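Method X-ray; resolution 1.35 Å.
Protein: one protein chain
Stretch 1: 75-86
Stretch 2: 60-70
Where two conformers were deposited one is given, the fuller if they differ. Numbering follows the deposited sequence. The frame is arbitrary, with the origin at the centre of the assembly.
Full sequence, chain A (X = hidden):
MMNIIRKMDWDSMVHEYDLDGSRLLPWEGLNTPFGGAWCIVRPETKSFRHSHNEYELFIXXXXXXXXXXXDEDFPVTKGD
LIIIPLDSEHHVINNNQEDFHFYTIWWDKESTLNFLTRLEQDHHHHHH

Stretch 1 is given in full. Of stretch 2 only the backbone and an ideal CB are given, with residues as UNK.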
# COMPACT_ATOMS: atom_id res chain seq x y z
N PRO A 75 10.27 -7.77 -14.70
CA PRO A 75 8.92 -8.30 -14.80
C PRO A 75 8.31 -8.46 -13.42
O PRO A 75 8.96 -8.94 -12.50
CB PRO A 75 9.15 -9.67 -15.46
CG PRO A 75 10.50 -9.59 -16.05
CD PRO A 75 11.27 -8.74 -15.17
N VAL A 76 7.05 -8.11 -13.32
CA VAL A 76 6.36 -8.13 -12.04
C VAL A 76 4.94 -8.64 -12.18
O VAL A 76 4.30 -8.53 -13.24
CB VAL A 76 6.32 -6.77 -11.33
CG1 VAL A 76 7.74 -6.30 -10.95
CG2 VAL A 76 5.56 -5.73 -12.15
N THR A 77 4.44 -9.19 -11.07
CA THR A 77 3.07 -9.63 -10.99
C THR A 77 2.60 -9.55 -9.53
O THR A 77 3.33 -9.08 -8.64
CB THR A 77 2.89 -11.01 -11.56
OG1 THR A 77 1.47 -11.27 -11.74
CG2 THR A 77 3.56 -12.03 -10.68
N LYS A 78 1.37 -9.94 -9.28
CA LYS A 78 0.71 -9.87 -7.97
C LYS A 78 1.62 -10.26 -6.84
O LYS A 78 2.18 -11.33 -6.83
CB LYS A 78 -0.51 -10.80 -7.97
CG LYS A 78 -1.30 -10.84 -6.69
CD LYS A 78 -2.22 -12.10 -6.75
CE LYS A 78 -3.15 -12.24 -5.59
NZ LYS A 78 -4.01 -13.43 -5.79
N GLY A 79 1.73 -9.36 -5.87
CA GLY A 79 2.51 -9.61 -4.67
C GLY A 79 3.89 -9.03 -4.69
O GLY A 79 4.48 -8.86 -3.63
N ASP A 80 4.43 -8.75 -5.87
CA ASP A 80 5.79 -8.25 -5.92
C ASP A 80 5.84 -6.82 -5.40
O ASP A 80 4.91 -6.05 -5.52
CB ASP A 80 6.29 -8.27 -7.37
CG ASP A 80 6.44 -9.66 -7.95
OD1 ASP A 80 6.44 -10.66 -7.19
OD2 ASP A 80 6.52 -9.76 -9.19
N LEU A 81 6.98 -6.51 -4.80
CA LEU A 81 7.33 -5.19 -4.31
C LEU A 81 8.55 -4.70 -5.03
O LEU A 81 9.45 -5.48 -5.33
CB LEU A 81 7.64 -5.25 -2.83
CG LEU A 81 6.51 -5.82 -2.00
CD1 LEU A 81 7.03 -6.23 -0.66
CD2 LEU A 81 5.36 -4.83 -1.86
N ILE A 82 8.41 -3.38 -5.41
CA ILE A 82 9.49 -2.68 -6.10
C ILE A 82 9.82 -1.41 -5.35
O ILE A 82 8.93 -0.63 -5.03
CB ILE A 82 9.05 -2.24 -7.51
CG1 ILE A 82 8.81 -3.44 -8.42
CG2 ILE A 82 10.05 -1.28 -8.11
CD1 ILE A 82 10.06 -4.03 -9.03
N ILE A 83 11.11 -1.20 -5.07
CA ILE A 83 11.60 0.09 -4.61
C ILE A 83 12.05 0.87 -5.84
O ILE A 83 12.69 0.31 -6.74
CB ILE A 83 12.80 -0.08 -3.66
CG1 ILE A 83 12.37 -0.77 -2.37
CG2 ILE A 83 13.44 1.29 -3.33
CD1 ILE A 83 13.54 -1.23 -1.51
N ILE A 84 11.69 2.14 -5.88
CA ILE A 84 12.14 2.99 -6.96
C ILE A 84 13.33 3.79 -6.44
O ILE A 84 13.16 4.68 -5.61
CB ILE A 84 11.02 3.95 -7.40
CG1 ILE A 84 9.74 3.20 -7.78
CG2 ILE A 84 11.49 4.82 -8.53
CD1 ILE A 84 9.92 2.20 -8.91
N PRO A 85 14.54 3.49 -6.93
CA PRO A 85 15.69 4.23 -6.41
C PRO A 85 15.55 5.72 -6.61
O PRO A 85 15.02 6.20 -7.61
CB PRO A 85 16.85 3.70 -7.26
CG PRO A 85 16.38 2.35 -7.69
CD PRO A 85 14.94 2.49 -7.95
N LEU A 86 16.09 6.47 -5.64
CA LEU A 86 16.04 7.92 -5.72
C LEU A 86 16.60 8.40 -7.05
O LEU A 86 17.68 7.97 -7.47
CB LEU A 86 16.84 8.58 -4.58
CG LEU A 86 16.32 8.28 -3.17
CD1 LEU A 86 17.10 9.11 -2.15
CD2 LEU A 86 14.83 8.51 -3.03
N UNK A 60 2.56 -4.47 -6.11
CA UNK A 60 1.90 -4.94 -7.33
C UNK A 60 0.66 -5.73 -6.94
O UNK A 60 0.74 -6.69 -6.16
CB UNK A 60 2.84 -5.79 -8.18
N UNK A 61 -0.48 -5.34 -7.50
CA UNK A 61 -1.77 -5.86 -7.07
C UNK A 61 -2.34 -6.91 -8.00
O UNK A 61 -2.85 -7.91 -7.51
CB UNK A 61 -2.77 -4.71 -6.94
N UNK A 62 -2.30 -6.72 -9.32
CA UNK A 62 -2.98 -7.63 -10.23
C UNK A 62 -2.38 -7.43 -11.61
O UNK A 62 -2.06 -6.31 -12.02
CB UNK A 62 -4.49 -7.40 -10.24
N UNK A 63 -2.28 -8.52 -12.36
CA UNK A 63 -1.81 -8.46 -13.74
C UNK A 63 -0.32 -8.64 -13.85
O UNK A 63 0.33 -9.12 -12.89
CB UNK A 63 -2.21 -7.13 -14.38
N UNK A 64 0.19 -8.28 -15.03
CA UNK A 64 1.60 -8.45 -15.36
C UNK A 64 2.10 -7.23 -16.05
O UNK A 64 1.42 -6.68 -16.90
CB UNK A 64 1.83 -9.69 -16.23
N UNK A 65 3.32 -6.85 -15.74
CA UNK A 65 3.94 -5.71 -16.39
C UNK A 65 5.44 -5.82 -16.31
O UNK A 65 5.96 -6.68 -15.61
CB UNK A 65 3.47 -4.40 -15.76
N UNK A 66 6.10 -4.91 -17.01
CA UNK A 66 7.53 -4.68 -16.87
C UNK A 66 7.73 -3.34 -16.19
O UNK A 66 7.21 -2.35 -16.67
CB UNK A 66 8.24 -4.72 -18.22
N UNK A 67 8.51 -3.31 -15.12
CA UNK A 67 8.91 -2.03 -14.54
C UNK A 67 10.30 -1.76 -15.09
O UNK A 67 11.23 -2.50 -14.81
CB UNK A 67 8.89 -2.05 -13.01
N UNK A 68 10.45 -0.70 -15.88
CA UNK A 68 11.75 -0.32 -16.42
C UNK A 68 12.30 0.77 -15.53
O UNK A 68 11.71 1.83 -15.40
CB UNK A 68 11.65 0.14 -17.88
N UNK A 69 13.45 0.48 -14.93
CA UNK A 69 14.11 1.40 -14.00
C UNK A 69 15.52 1.62 -14.54
O UNK A 69 16.34 0.71 -14.57
CB UNK A 69 14.13 0.86 -12.57
N UNK A 70 15.77 2.84 -15.00
CA UNK A 70 17.02 3.17 -15.67
C UNK A 70 17.36 2.10 -16.69
O UNK A 70 18.47 1.53 -16.67
CB UNK A 70 18.16 3.33 -14.66

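Position 60 lies beside the type II turn from T77 to D80 and is held at both ends of its backbone: its N donates to D80 O at 2.9 Å, and G79 N donates to its O at 2.9 Å. The CB points toward stretch 1, with its ideal place 3.4 Å from both T77 O and D80 O, so the room is tight and bordered by V76. A compact apolar side chain suits it, alanine or valine most simply. The residue is V60, chi1 t; its CG2 meets V76 CG2 at 4.0 Å and its CG1 sits 3.2 Å from T77 O.

Positions 61 and 62 point away, and stretch 1 sets no demand on their side chains. They are I61, whose O lies 3.4 Å from K78 CG, and Q62.

Position 63 has phi/psi of 91/-164, where a CB would jam against the preceding carbonyl O; this calls for glycine, and G63 it is. Its O accepts a hydrogen bond from T77 OG1 at 2.7 Å.

At 64 the CB lies on the face shared with T77, its ideal place 4.0 Å from V76 O and 4.8 Å from T77 OG1. Small polar side chains able to donate would serve: serine, threonine, asparagine. The end of the N64 side chain comes nearer to stretch 1, and a water accepts from ND2 at 3.0 Å and donates to V76 O at 3.0 Å.

Position 65 pairs with V76 in the antiparallel ladder: its N donates to V76 O at 3.2 Å, and V76 N donates to its O at 2.9 Å. Its ideal CB is 4.4 Å from V76 CG2, so small apolar residues fit. A65 keeps that methyl contact.

Position 66 pairs with P75 on the other face, beyond close side-chain contact; many strand-formers would do. It is I66.

Position 67 points toward stretch 1, where V76 and I82 offer apolar carbon. Valine, leucine, isoleucine or methionine could answer. I67 places CG1 3.7 Å from V76 CG2 and 4.2 Å from I82 CG1.

Position 68 is out of reach and unconstrained here; it is R68.

Position 69 again points toward stretch 1, facing I82, I84 and P85, and favours a branched or long apolar chain. I69 reaches I82 CG2 with CD1 at 3.9 Å and I84 CD1 with the same atom at 4.1 Å, while its CG2 packs 3.7 Å from P85 CD.

Position 70, at 46/55, has a left-handed backbone, which asparagine or glycine tolerates well. It is N70.

Stretch 2 60-70: VIQGNAIIRIN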
# COMPACT_ATOMS: atom_id res chain seq x y z
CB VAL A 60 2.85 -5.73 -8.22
CG1 VAL A 60 2.12 -6.20 -9.46
CG2 VAL A 60 4.06 -4.89 -8.58
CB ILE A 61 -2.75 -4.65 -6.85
CG1 ILE A 61 -2.32 -3.89 -5.60
CG2 ILE A 61 -4.21 -5.07 -6.86
CD1 ILE A 61 -3.08 -2.65 -5.36
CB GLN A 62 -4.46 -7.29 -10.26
CG GLN A 62 -5.35 -8.21 -11.11
CD GLN A 62 -6.80 -7.69 -11.04
OE1 GLN A 62 -7.35 -7.44 -9.94
NE2 GLN A 62 -7.36 -7.42 -12.13
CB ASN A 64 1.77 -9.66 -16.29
CG ASN A 64 1.37 -10.94 -15.62
OD1 ASN A 64 0.21 -11.37 -15.69
ND2 ASN A 64 2.29 -11.51 -14.90
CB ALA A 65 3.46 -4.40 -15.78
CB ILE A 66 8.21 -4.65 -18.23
CG1 ILE A 66 8.04 -5.99 -18.92
CG2 ILE A 66 9.68 -4.32 -18.08
CD1 ILE A 66 8.43 -5.93 -20.39
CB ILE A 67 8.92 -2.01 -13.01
CG1 ILE A 67 7.68 -2.68 -12.41
CG2 ILE A 67 9.08 -0.58 -12.54
CD1 ILE A 67 6.39 -2.02 -12.77
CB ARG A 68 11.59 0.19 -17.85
CG ARG A 68 12.93 0.57 -18.49
CD ARG A 68 12.86 0.67 -19.98
NE ARG A 68 12.65 -0.64 -20.58
CZ ARG A 68 12.35 -0.85 -21.86
NH1 ARG A 68 12.15 0.16 -22.69
NH2 ARG A 68 12.19 -2.09 -22.29
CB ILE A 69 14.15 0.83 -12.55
CG1 ILE A 69 12.73 0.53 -12.07
CG2 ILE A 69 14.88 1.79 -11.61
CD1 ILE A 69 12.68 -0.16 -10.73
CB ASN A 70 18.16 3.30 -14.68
CG ASN A 70 17.96 4.47 -13.73
OD1 ASN A 70 17.31 5.46 -14.06
ND2 ASN A 70 18.54 4.36 -12.55
O HOH W 1 5.11 -10.60 -15.25
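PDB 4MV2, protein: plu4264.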